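ADP-dependent (S)-NAD(P)H-hydrate dehydratase (Streptococcus mutans, PDB 3BGK) probably repairs hydrated, damaged NAD(P)H by removing water from the S-form of NAD(P)HX at the expense of ADP, which becomes AMP and phosphate. Local coordinates at residues A[279-284]-A[303-308]; A[77-82]-A[294-299]; A[117-122]-A[142-147]; A[146-151]-A[156-161]; A[100-103]-A[109-112]. All coordinates share one frame; numbering follows the deposited sequence.

Interaction 1: A[279-284]-A[303-308]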
# COMPACT_ATOMS: atom_id res chain seq x y z
N HIS A 279 -3.20 19.25 -15.10
CA HIS A 279 -3.47 17.83 -15.29
C HIS A 279 -2.75 17.30 -16.54
O HIS A 279 -1.92 16.39 -16.45
CB HIS A 279 -4.99 17.66 -15.36
CG HIS A 279 -5.45 16.28 -15.74
ND1 HIS A 279 -5.71 15.92 -17.04
CD2 HIS A 279 -5.75 15.20 -14.98
CE1 HIS A 279 -6.12 14.67 -17.08
NE2 HIS A 279 -6.17 14.21 -15.84
N SER A 280 -3.03 17.90 -17.70
CA SER A 280 -2.40 17.49 -18.98
C SER A 280 -0.93 17.89 -19.09
O SER A 280 -0.13 17.16 -19.70
CB SER A 280 -3.18 18.03 -20.18
OG SER A 280 -4.32 17.22 -20.44
N TYR A 281 -0.58 19.04 -18.52
CA TYR A 281 0.80 19.51 -18.51
C TYR A 281 1.71 18.53 -17.79
O TYR A 281 2.82 18.26 -18.26
CB TYR A 281 0.88 20.90 -17.87
CG TYR A 281 2.27 21.42 -17.64
CD1 TYR A 281 2.96 22.11 -18.64
CD2 TYR A 281 2.90 21.26 -16.41
CE1 TYR A 281 4.24 22.60 -18.42
CE2 TYR A 281 4.17 21.75 -16.18
CZ TYR A 281 4.84 22.42 -17.19
OH TYR A 281 6.11 22.91 -16.97
N ILE A 282 1.25 18.01 -16.65
CA ILE A 282 2.01 17.00 -15.90
C ILE A 282 2.14 15.71 -16.72
O ILE A 282 3.23 15.13 -16.82
CB ILE A 282 1.39 16.75 -14.49
CG1 ILE A 282 1.59 17.98 -13.60
CG2 ILE A 282 2.00 15.51 -13.84
CD1 ILE A 282 0.66 18.06 -12.39
N ALA A 283 1.03 15.29 -17.32
CA ALA A 283 1.00 14.11 -18.18
C ALA A 283 2.00 14.24 -19.33
O ALA A 283 2.70 13.27 -19.66
CB ALA A 283 -0.41 13.87 -18.72
N ASP A 284 2.09 15.44 -19.90
CA ASP A 284 3.09 15.76 -20.94
C ASP A 284 4.51 15.59 -20.44
O ASP A 284 5.35 15.04 -21.15
CB ASP A 284 2.89 17.17 -21.51
CG ASP A 284 1.89 17.21 -22.66
OD1 ASP A 284 0.92 16.41 -22.64
OD2 ASP A 284 2.06 18.02 -23.59
N THR A 303 2.13 18.46 -6.35
CA THR A 303 2.70 19.57 -5.56
C THR A 303 4.07 20.05 -6.01
O THR A 303 4.34 21.24 -5.92
CB THR A 303 2.79 19.33 -4.03
OG1 THR A 303 3.08 17.96 -3.74
CG2 THR A 303 1.52 19.76 -3.39
N ARG A 304 4.92 19.15 -6.47
CA ARG A 304 6.23 19.56 -6.99
C ARG A 304 6.05 20.54 -8.14
O ARG A 304 6.78 21.53 -8.24
CB ARG A 304 7.07 18.35 -7.42
CG ARG A 304 8.45 18.73 -7.92
CD ARG A 304 9.24 17.53 -8.46
NE ARG A 304 8.52 16.79 -9.51
CZ ARG A 304 8.36 17.21 -10.76
NH1 ARG A 304 8.84 18.38 -11.16
NH2 ARG A 304 7.69 16.45 -11.63
N VAL A 305 5.05 20.29 -8.99
CA VAL A 305 4.81 21.12 -10.17
C VAL A 305 4.04 22.40 -9.80
O VAL A 305 4.34 23.46 -10.33
CB VAL A 305 4.10 20.33 -11.29
CG1 VAL A 305 3.85 21.22 -12.50
CG2 VAL A 305 4.92 19.11 -11.69
N MSE A 306 3.07 22.29 -8.90
CA MSE A 306 2.38 23.47 -8.39
C MSE A 306 3.37 24.41 -7.72
O MSE A 306 3.29 25.63 -7.91
CB MSE A 306 1.26 23.09 -7.42
CG MSE A 306 0.05 22.46 -8.07
SE MSE A 306 -1.44 22.16 -6.87
CE MSE A 306 -2.03 24.00 -6.63
N LYS A 307 4.31 23.84 -6.96
CA LYS A 307 5.41 24.59 -6.36
C LYS A 307 6.21 25.37 -7.41
O LYS A 307 6.50 26.55 -7.20
CB LYS A 307 6.35 23.66 -5.58
CG LYS A 307 7.53 24.36 -4.94
CD LYS A 307 7.09 25.34 -3.87
CE LYS A 307 8.24 26.23 -3.42
NZ LYS A 307 7.80 27.14 -2.32
N GLU A 308 6.56 24.71 -8.51
CA GLU A 308 7.21 25.34 -9.67
C GLU A 308 6.33 26.43 -10.29
O GLU A 308 6.83 27.48 -10.70
CB GLU A 308 7.53 24.31 -10.75
CG GLU A 308 8.65 23.32 -10.45
CD GLU A 308 8.96 22.41 -11.64
OE1 GLU A 308 8.01 21.98 -12.34
OE2 GLU A 308 10.15 22.10 -11.87

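Interaction 2: A[77-82]-A[294-299]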
# COMPACT_ATOMS: atom_id res chain seq x y z
N ALA A 77 -9.67 10.30 -7.44
CA ALA A 77 -10.10 11.68 -7.26
C ALA A 77 -9.61 12.21 -5.90
O ALA A 77 -9.11 13.34 -5.82
CB ALA A 77 -11.60 11.80 -7.38
N ALA A 78 -9.73 11.39 -4.86
CA ALA A 78 -9.23 11.76 -3.54
C ALA A 78 -7.73 12.07 -3.56
O ALA A 78 -7.31 13.13 -3.09
CB ALA A 78 -9.53 10.68 -2.52
N LEU A 79 -6.95 11.15 -4.12
CA LEU A 79 -5.51 11.33 -4.28
C LEU A 79 -5.17 12.64 -4.98
O LEU A 79 -4.28 13.37 -4.53
CB LEU A 79 -4.88 10.15 -5.04
CG LEU A 79 -4.52 8.89 -4.26
CD1 LEU A 79 -4.09 7.77 -5.21
CD2 LEU A 79 -3.42 9.16 -3.23
N ALA A 80 -5.87 12.95 -6.06
CA ALA A 80 -5.64 14.18 -6.79
C ALA A 80 -6.00 15.41 -5.96
O ALA A 80 -5.28 16.41 -5.96
CB ALA A 80 -6.40 14.18 -8.10
N CYS A 81 -7.12 15.32 -5.24
CA CYS A 81 -7.63 16.45 -4.48
C CYS A 81 -6.71 16.84 -3.34
O CYS A 81 -6.47 18.03 -3.11
CB CYS A 81 -9.03 16.15 -3.94
SG CYS A 81 -9.84 17.60 -3.24
N VAL A 82 -6.19 15.84 -2.62
CA VAL A 82 -5.28 16.08 -1.49
C VAL A 82 -3.97 16.64 -2.02
O VAL A 82 -3.44 17.63 -1.50
CB VAL A 82 -5.03 14.81 -0.65
CG1 VAL A 82 -4.04 15.08 0.48
CG2 VAL A 82 -6.32 14.30 -0.06
N LEU A 294 -0.02 6.98 -16.05
CA LEU A 294 -1.09 6.51 -15.17
C LEU A 294 -1.60 7.62 -14.25
O LEU A 294 -0.82 8.43 -13.76
CB LEU A 294 -0.65 5.27 -14.37
CG LEU A 294 -0.26 4.00 -15.13
CD1 LEU A 294 0.07 2.88 -14.15
CD2 LEU A 294 -1.34 3.56 -16.13
N PRO A 295 -2.93 7.63 -14.02
CA PRO A 295 -3.59 8.65 -13.20
C PRO A 295 -2.93 8.87 -11.82
O PRO A 295 -2.74 10.02 -11.42
CB PRO A 295 -5.01 8.09 -13.04
CG PRO A 295 -5.21 7.24 -14.25
CD PRO A 295 -3.88 6.63 -14.54
N THR A 296 -2.56 7.79 -11.13
CA THR A 296 -1.89 7.92 -9.83
C THR A 296 -0.45 8.44 -9.93
O THR A 296 0.07 8.97 -8.94
CB THR A 296 -1.86 6.59 -9.03
OG1 THR A 296 -1.19 5.58 -9.80
CG2 THR A 296 -3.27 6.13 -8.68
N ARG A 297 0.18 8.27 -11.09
CA ARG A 297 1.53 8.79 -11.29
C ARG A 297 1.50 10.31 -11.44
O ARG A 297 2.44 11.00 -11.04
CB ARG A 297 2.22 8.18 -12.52
CG ARG A 297 2.21 6.66 -12.63
CD ARG A 297 3.28 5.98 -11.79
NE ARG A 297 3.25 4.53 -11.98
CZ ARG A 297 2.47 3.69 -11.30
NH1 ARG A 297 2.52 2.39 -11.55
NH2 ARG A 297 1.65 4.15 -10.36
N ILE A 298 0.41 10.82 -12.03
CA ILE A 298 0.20 12.26 -12.19
C ILE A 298 -0.04 12.94 -10.83
O ILE A 298 0.49 14.01 -10.56
CB ILE A 298 -1.00 12.55 -13.11
CG1 ILE A 298 -0.64 12.22 -14.56
CG2 ILE A 298 -1.47 14.00 -13.00
CD1 ILE A 298 -1.82 12.26 -15.52
N SER A 299 -0.86 12.29 -10.00
CA SER A 299 -1.18 12.77 -8.65
C SER A 299 0.05 12.94 -7.78
O SER A 299 0.16 13.93 -7.03
CB SER A 299 -2.18 11.83 -7.97
OG SER A 299 -3.47 12.01 -8.51

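Interaction 3: A[117-122]-A[142-147]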
# COMPACT_ATOMS: atom_id res chain seq x y z
N ASP A 117 -27.30 10.62 8.15
CA ASP A 117 -27.14 11.76 9.05
C ASP A 117 -25.71 12.30 9.05
O ASP A 117 -25.50 13.51 9.17
CB ASP A 117 -27.61 11.41 10.47
CG ASP A 117 -29.14 11.46 10.62
OD1 ASP A 117 -29.84 11.87 9.66
OD2 ASP A 117 -29.65 11.09 11.70
N ARG A 118 -24.73 11.40 8.91
CA ARG A 118 -23.33 11.80 8.82
C ARG A 118 -23.03 12.46 7.46
O ARG A 118 -22.35 13.48 7.40
CB ARG A 118 -22.37 10.64 9.11
CG ARG A 118 -20.92 11.07 9.18
CD ARG A 118 -19.97 9.94 9.49
NE ARG A 118 -19.88 9.67 10.92
CZ ARG A 118 -20.19 8.51 11.49
NH1 ARG A 118 -20.60 7.48 10.75
NH2 ARG A 118 -20.07 8.36 12.80
N LEU A 119 -23.56 11.87 6.39
CA LEU A 119 -23.46 12.46 5.05
C LEU A 119 -23.99 13.89 5.03
O LEU A 119 -23.38 14.77 4.43
CB LEU A 119 -24.19 11.60 4.00
CG LEU A 119 -24.33 12.16 2.58
CD1 LEU A 119 -22.99 12.37 1.88
CD2 LEU A 119 -25.23 11.26 1.74
N SER A 120 -25.14 14.10 5.69
CA SER A 120 -25.75 15.42 5.82
C SER A 120 -24.84 16.41 6.55
O SER A 120 -24.57 17.50 6.04
CB SER A 120 -27.11 15.33 6.52
OG SER A 120 -28.15 15.18 5.57
N GLU A 121 -24.39 16.02 7.75
CA GLU A 121 -23.47 16.82 8.55
C GLU A 121 -22.24 17.21 7.74
O GLU A 121 -21.81 18.37 7.79
CB GLU A 121 -23.03 16.05 9.81
CG GLU A 121 -24.10 15.92 10.90
N GLN A 122 -21.70 16.26 6.99
CA GLN A 122 -20.49 16.49 6.21
C GLN A 122 -20.69 17.44 5.03
O GLN A 122 -19.76 18.16 4.65
CB GLN A 122 -19.86 15.16 5.75
CG GLN A 122 -19.20 14.36 6.87
CD GLN A 122 -18.05 15.09 7.56
OE1 GLN A 122 -17.24 15.76 6.91
NE2 GLN A 122 -17.96 14.95 8.88
N GLN A 142 -28.97 7.11 -6.35
CA GLN A 142 -30.10 8.05 -6.47
C GLN A 142 -30.57 8.62 -5.13
O GLN A 142 -30.94 9.79 -5.05
CB GLN A 142 -31.28 7.41 -7.21
CG GLN A 142 -31.58 8.05 -8.57
CD GLN A 142 -32.06 9.51 -8.45
OE1 GLN A 142 -31.54 10.40 -9.12
NE2 GLN A 142 -33.06 9.74 -7.60
N THR A 143 -30.57 7.78 -4.09
CA THR A 143 -30.91 8.21 -2.73
C THR A 143 -29.90 9.28 -2.30
O THR A 143 -30.28 10.35 -1.81
CB THR A 143 -30.93 7.01 -1.74
OG1 THR A 143 -32.01 6.14 -2.07
CG2 THR A 143 -31.09 7.48 -0.30
N THR A 144 -28.62 8.97 -2.51
CA THR A 144 -27.52 9.87 -2.19
C THR A 144 -27.54 11.15 -3.01
O THR A 144 -27.35 12.23 -2.46
CB THR A 144 -26.17 9.19 -2.42
OG1 THR A 144 -26.14 7.96 -1.69
CG2 THR A 144 -25.04 10.09 -1.96
N PHE A 145 -27.74 11.03 -4.32
CA PHE A 145 -27.83 12.20 -5.18
C PHE A 145 -28.82 13.18 -4.58
O PHE A 145 -28.53 14.37 -4.43
CB PHE A 145 -28.26 11.83 -6.60
CG PHE A 145 -28.27 13.00 -7.55
CD1 PHE A 145 -27.15 13.27 -8.34
CD2 PHE A 145 -29.38 13.82 -7.65
CE1 PHE A 145 -27.15 14.35 -9.22
CE2 PHE A 145 -29.39 14.90 -8.52
CZ PHE A 145 -28.28 15.16 -9.31
N ASP A 146 -29.99 12.66 -4.21
CA ASP A 146 -31.10 13.46 -3.71
C ASP A 146 -30.87 14.04 -2.31
O ASP A 146 -31.41 15.10 -1.99
CB ASP A 146 -32.42 12.68 -3.78
CG ASP A 146 -32.91 12.49 -5.21
OD1 ASP A 146 -32.79 13.43 -6.03
OD2 ASP A 146 -33.42 11.40 -5.52
N VAL A 147 -30.07 13.36 -1.49
CA VAL A 147 -29.68 13.89 -0.18
C VAL A 147 -28.81 15.13 -0.40
O VAL A 147 -29.13 16.22 0.09
CB VAL A 147 -28.91 12.84 0.69
CG1 VAL A 147 -28.35 13.49 1.96
CG2 VAL A 147 -29.82 11.69 1.05

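Interaction 4: A[146-151]-A[156-161]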
# COMPACT_ATOMS: atom_id res chain seq x y z
N ASP A 146 -29.99 12.66 -4.21
CA ASP A 146 -31.10 13.46 -3.71
C ASP A 146 -30.87 14.04 -2.31
O ASP A 146 -31.41 15.10 -1.99
CB ASP A 146 -32.42 12.68 -3.78
CG ASP A 146 -32.91 12.49 -5.21
OD1 ASP A 146 -32.79 13.43 -6.03
OD2 ASP A 146 -33.42 11.40 -5.52
N VAL A 147 -30.07 13.36 -1.49
CA VAL A 147 -29.68 13.89 -0.18
C VAL A 147 -28.81 15.13 -0.40
O VAL A 147 -29.13 16.22 0.09
CB VAL A 147 -28.91 12.84 0.69
CG1 VAL A 147 -28.35 13.49 1.96
CG2 VAL A 147 -29.82 11.69 1.05
N VAL A 148 -27.74 14.94 -1.17
CA VAL A 148 -26.80 16.00 -1.53
C VAL A 148 -27.54 17.18 -2.14
O VAL A 148 -27.39 18.30 -1.69
CB VAL A 148 -25.72 15.48 -2.50
CG1 VAL A 148 -24.84 16.62 -3.03
CG2 VAL A 148 -24.88 14.42 -1.82
N TRP A 149 -28.35 16.90 -3.16
CA TRP A 149 -29.10 17.93 -3.88
C TRP A 149 -29.96 18.81 -2.97
O TRP A 149 -30.11 20.01 -3.21
CB TRP A 149 -29.95 17.31 -4.98
CG TRP A 149 -30.34 18.28 -6.05
CD1 TRP A 149 -31.55 18.90 -6.20
CD2 TRP A 149 -29.50 18.78 -7.09
NE1 TRP A 149 -31.51 19.75 -7.28
CE2 TRP A 149 -30.27 19.70 -7.85
CE3 TRP A 149 -28.17 18.54 -7.46
CZ2 TRP A 149 -29.75 20.37 -8.96
CZ3 TRP A 149 -27.66 19.21 -8.57
CH2 TRP A 149 -28.45 20.12 -9.30
N GLN A 150 -30.53 18.23 -1.91
CA GLN A 150 -31.36 18.98 -0.96
C GLN A 150 -30.54 19.66 0.16
O GLN A 150 -31.03 20.58 0.82
CB GLN A 150 -32.46 18.10 -0.36
CG GLN A 150 -33.55 17.70 -1.35
N ALA A 151 -29.31 19.19 0.35
CA ALA A 151 -28.45 19.71 1.42
C ALA A 151 -27.44 20.77 0.95
O ALA A 151 -26.82 21.45 1.78
CB ALA A 151 -27.73 18.55 2.12
N GLN A 156 -21.72 27.15 -1.55
CA GLN A 156 -20.94 25.96 -1.88
C GLN A 156 -20.73 25.78 -3.39
O GLN A 156 -21.61 26.11 -4.18
CB GLN A 156 -21.64 24.71 -1.35
CG GLN A 156 -21.63 24.56 0.15
CD GLN A 156 -22.27 23.26 0.58
OE1 GLN A 156 -23.28 22.84 0.02
NE2 GLN A 156 -21.68 22.60 1.56
N THR A 157 -19.57 25.24 -3.76
CA THR A 157 -19.30 24.85 -5.14
C THR A 157 -19.63 23.37 -5.33
O THR A 157 -19.21 22.51 -4.54
CB THR A 157 -17.83 25.12 -5.52
OG1 THR A 157 -17.50 26.48 -5.20
CG2 THR A 157 -17.60 24.90 -7.02
N LEU A 158 -20.40 23.08 -6.37
CA LEU A 158 -20.84 21.71 -6.63
C LEU A 158 -20.30 21.23 -7.97
O LEU A 158 -20.58 21.83 -9.02
CB LEU A 158 -22.37 21.61 -6.59
CG LEU A 158 -23.02 20.26 -6.92
CD1 LEU A 158 -22.73 19.21 -5.85
CD2 LEU A 158 -24.53 20.43 -7.12
N ILE A 159 -19.52 20.16 -7.91
CA ILE A 159 -18.99 19.51 -9.10
C ILE A 159 -19.74 18.21 -9.33
O ILE A 159 -19.79 17.34 -8.45
CB ILE A 159 -17.46 19.26 -9.02
CG1 ILE A 159 -16.73 20.52 -8.53
CG2 ILE A 159 -16.92 18.84 -10.38
CD1 ILE A 159 -15.37 20.25 -7.95
N ILE A 160 -20.32 18.10 -10.52
CA ILE A 160 -21.10 16.94 -10.90
C ILE A 160 -20.32 16.19 -11.98
O ILE A 160 -20.09 16.71 -13.07
CB ILE A 160 -22.51 17.34 -11.39
CG1 ILE A 160 -23.23 18.16 -10.31
CG2 ILE A 160 -23.32 16.11 -11.78
CD1 ILE A 160 -24.43 18.95 -10.82
N ASP A 161 -19.91 14.97 -11.65
CA ASP A 161 -18.97 14.23 -12.47
C ASP A 161 -19.54 12.90 -12.90
O ASP A 161 -20.44 12.38 -12.24
CB ASP A 161 -17.67 14.01 -11.69
CG ASP A 161 -16.59 13.36 -12.53
OD1 ASP A 161 -15.97 14.05 -13.36
OD2 ASP A 161 -16.35 12.14 -12.35

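Interaction 5: A[100-103]-A[109-112]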
# COMPACT_ATOMS: atom_id res chain seq x y z
N ALA A 100 -9.14 0.42 1.32
CA ALA A 100 -8.31 0.65 0.13
C ALA A 100 -7.98 2.13 -0.03
O ALA A 100 -6.84 2.47 -0.37
CB ALA A 100 -9.01 0.10 -1.11
N LEU A 101 -8.95 3.00 0.23
CA LEU A 101 -8.72 4.44 0.19
C LEU A 101 -7.63 4.82 1.19
O LEU A 101 -6.71 5.57 0.85
CB LEU A 101 -9.99 5.24 0.49
CG LEU A 101 -9.78 6.76 0.58
CD1 LEU A 101 -9.96 7.44 -0.76
CD2 LEU A 101 -10.69 7.38 1.60
N HIS A 102 -7.74 4.31 2.41
CA HIS A 102 -6.77 4.65 3.45
C HIS A 102 -5.41 4.02 3.25
O HIS A 102 -4.41 4.54 3.75
CB HIS A 102 -7.31 4.36 4.84
CG HIS A 102 -8.22 5.43 5.35
ND1 HIS A 102 -9.29 5.18 6.17
CD2 HIS A 102 -8.23 6.77 5.11
CE1 HIS A 102 -9.92 6.30 6.43
NE2 HIS A 102 -9.29 7.29 5.82
N SER A 103 -5.35 2.92 2.49
CA SER A 103 -4.07 2.36 2.11
C SER A 103 -3.28 3.39 1.31
O SER A 103 -2.08 3.51 1.47
CB SER A 103 -4.24 1.06 1.31
OG SER A 103 -4.75 1.31 0.00
N MSE A 109 -10.47 11.60 5.60
CA MSE A 109 -11.49 10.88 6.34
C MSE A 109 -12.45 10.23 5.36
O MSE A 109 -12.73 10.78 4.30
CB MSE A 109 -12.22 11.80 7.32
CG MSE A 109 -13.15 11.08 8.29
SE MSE A 109 -14.98 10.97 7.61
CE MSE A 109 -15.71 12.52 8.54
N ALA A 110 -12.92 9.03 5.70
CA ALA A 110 -13.85 8.31 4.84
C ALA A 110 -14.92 7.65 5.67
O ALA A 110 -14.65 7.12 6.75
CB ALA A 110 -13.10 7.26 4.02
N PHE A 111 -16.15 7.67 5.16
CA PHE A 111 -17.27 7.01 5.84
C PHE A 111 -18.21 6.36 4.83
O PHE A 111 -18.12 6.59 3.63
CB PHE A 111 -18.03 7.99 6.76
CG PHE A 111 -18.71 9.12 6.04
CD1 PHE A 111 -20.08 9.08 5.81
CD2 PHE A 111 -18.00 10.21 5.57
CE1 PHE A 111 -20.72 10.11 5.14
CE2 PHE A 111 -18.63 11.25 4.89
CZ PHE A 111 -19.99 11.20 4.68
N ASP A 112 -19.11 5.53 5.36
CA ASP A 112 -20.12 4.84 4.57
C ASP A 112 -21.15 5.86 4.09
O ASP A 112 -21.80 6.53 4.90
CB ASP A 112 -20.78 3.78 5.44
CG ASP A 112 -21.57 2.75 4.64
OD1 ASP A 112 -21.97 3.03 3.49
OD2 ASP A 112 -21.80 1.66 5.19

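Interaction 1: A[279-284]-A[303-308]
Val305 meets Tyr281 and Ile282 where two successive helices lie against each other, and following 303-308 in order shows how one residue can carry an entire contact while its sequence neighbours serve other surfaces. Thr303 comes first; its side chain leads away from 279-284 and packs on Val292 of the second subunit. Arg304 stays on its own helix, salt-bridged through NH2 to Glu301 OE1, with a longer pairing one turn ahead, where NH1 lies 3.9 Å from Glu308 OE1. Val305 then points into the interface, and its two branches divide the work. With chi1 at 180°, CG1 is anti to the backbone N and reaches the rim of the Tyr281 ring, 3.7 Å from CE2 of that tyrosine. The methyl sits close to the ring plane, a contact with the edge and not with a face. The other branch, CG2, lies 4.0 Å from Ile282 CG1, the two aliphatic chains running past each other in opposite senses. Apolar contact alone joins the segments, and the closest alpha carbons, those of Ile282 and Val305, are 7.6 Å apart. Met306, a selenomethionine, turns to Phe260 and to Tyr291 of the second subunit, and Lys307 packs on Ser287 of that subunit. The arrangement is ordinary apolar helix-to-helix packing between helices 268-287 and 295-310, in the helical part of the three-layer alpha/beta sandwich, next to the second subunit.

Interaction 2: A[77-82]-A[294-299]
Leu79 swings its CG anti to its own carbonyl carbon (chi1 -84°), which carries CD1 across to Thr296, and Ser299 uses the same first torsion (chi1 -75°) to bring OG over the backbone of Ala80. The pair shows what small residues permit where helices run side by side. Leu79 CD1 touches Thr296 CG2 at 3.9 Å, the two side chains meeting at a slant. The threonine thereby splits its roles: its methyl serves this contact, whereas OG1 is hydrogen-bonded to Glu107 OE2 of the third subunit. Ser299 approaches more closely, OG standing 3.5 Å from Ala80 CA and 3.7 Å from Ala80 CB. These are van der Waals contacts, not hydrogen bonds. With only a methyl on one side and a hydroxymethyl on the other, the alpha carbons of Ala80 and Ser299 come within 5.0 Å. The short segments are nearly parallel, their axes inclined by 15° and 9.3 Å apart. Leu294 occupies the N-cap of helix 295-310, and its carbonyl O accepts from both Arg297 N and Ile298 N, which closes the first turn of that helix. Helix 249-263 packs against both partners, Met256 meeting Ala80 and Thr252 meeting Pro295 and Ser299, while Ile298 turns to helix 268-287 and Leu79 also rests on Leu105.

Interaction 3: A[117-122]-A[142-147]
Aliphatic branches, not flat groups, make the touch of Leu119 with Thr144 and Val147; the one aromatic ring in these segments, that of Phe145, is directed to the other side of its helix. There it has Asp146 OD1 in plane at its edge, and it meets the Trp149 ring with the two planes only about 10° apart. On the facing side Leu119 does most of the work with a single methyl. Its CG is anti to the backbone N (chi1 173°), projecting CD2 between two residues one turn apart: Val147 CG1 at 3.8 Å and Thr144 CG2 at 3.9 Å. Leu119 crosses the threonine at about a right angle but the valine more aslant. The threonine offers its methyl, while OG1 is hydrogen-bonded to Leu140 O, one turn back along the helix. Helices 116-125 and 139-151, linked through strand 128-131, are neighbours in one helical layer of the alpha/beta sandwich, and their short segments incline by 37° with axes 11.1 Å apart. The sheet backs this contact: Ile64 of strand 60-64 touches both Leu119 and Thr144, and Phe111 of strand 109-112 touches Leu119 as well. Towards the margin of the interface, Ser120 OG approaches Val147 CG1 at 4.0 Å, a polar atom simply laid against a methyl. Farther round the second helix, Gln142 NE2 gives Asp146 OD2 a weak, strongly bent bond of 2.7 Å.

Interaction 4: A[146-151]-A[156-161]
The buried amide of Gln156, beside Ala151 at the end of the contact nearest the helix C-terminus, is satisfied by backbone at both ends: NE2 is hydrogen-bonded to Ala126 O, with a weaker bond to Ile123 O, and OE1 accepts from Glu153 N. The amide is thus held just before the strand begins, across the short connection from the helix. Beyond it the contact becomes apolar. In Trp149 the CG lies anti to the backbone N (chi1 -159°), which sends the indole toward the strand although CB does not point straight at it. CZ3 comes 3.7 Å from Leu158 CD2 and 3.9 Å from Ile160 CD1. The isoleucine methyl lies in the ring plane at the edge, and both aliphatic chains cross the indole at about a right angle. This is the return leg of a beta-alpha-beta unit, in which helix 139-151 connects the adjacent parallel strands 128-131 and 157-161; the short segments run nearly opposite, at 154°, with axes 11.3 Å apart. Val148 adds a looser touch, CG1 to Leu158 CD1 at 4.4 Å, and also meets Met131. Arg171 forms a cation-pi contact with the indole, and Trp176 meets it at about 65°. At the far end of the strand, Asp161 OD1 is gripped by Lys222 NZ, of the predicted AMP site, and Thr184 OG1.

Interaction 5: A[100-103]-A[109-112]
Leu101 and His102 approach Ala110 in quite different attitudes, the first with a methyl presented head-on and the second with a ring. In Leu101 the CG lies anti to the backbone N (chi1 175°), which extends the chain toward the strand and sets CD2 3.4 Å from Ala110 CB. That is a snug distance for two carbons, and it is the closest approach between the segments. Ala110 in turn directs its methyl at the helix, so the two side chains meet end to end. His102 comes in beside them. Its NE2 lies 4.0 Å from Ala110 N without bonding to it, and 4.2 Å from Met109 CA, which sits at the rim of the imidazole near its plane. The ring's rotation is fixed by a hydrogen bond between NE2 and Ala108 O, just ahead of the strand. The polar end of the histidine is thereby tied to the backbone that leads into the strand, while CE1, beside it in the ring, packs on the Ala110 methyl at 4.1 Å from CB. The backbone O of His102 is hydrogen-bonded to His104 NE2 of the second subunit. Strand 109-112 forms the edge of the sheet within this chain and is bonded to strand 88-93, which precedes the helix in a beta-alpha-beta unit. Leu101 also packs on Val91 of that strand and on Ile75 and Ala78 of helix 71-83, whereas Met109 and Phe111 turn to the other side of the sheet, where helix 116-125 lies.

How the interactions relate
The five contacts form one continuous series, 1-2-5-3-4. Interactions 1 and 2 share helix 295-310 and join through Ile298, whose CD1 lies 3.8 Å from Ala283 CB; interaction 2 then passes to interaction 5 where Ala78 CB meets Leu101 CD1 at 3.7 Å. Interaction 5 continues through the sheet to interaction 3, with Phe111 CE1 3.6 Å from Leu119 N, and interactions 3 and 4 share Asp146 and Val147 on helix 139-151. Interactions 1 and 3 stand on opposite sides of the chain's centre, 34 Å apart between their own centres. Two contacts lie near predicted sites: Ala80 is about 8 Å from Asp251 (NADPHX site) and Ile160 about 10 Å from Lys222 (AMP site), side chain to side chain.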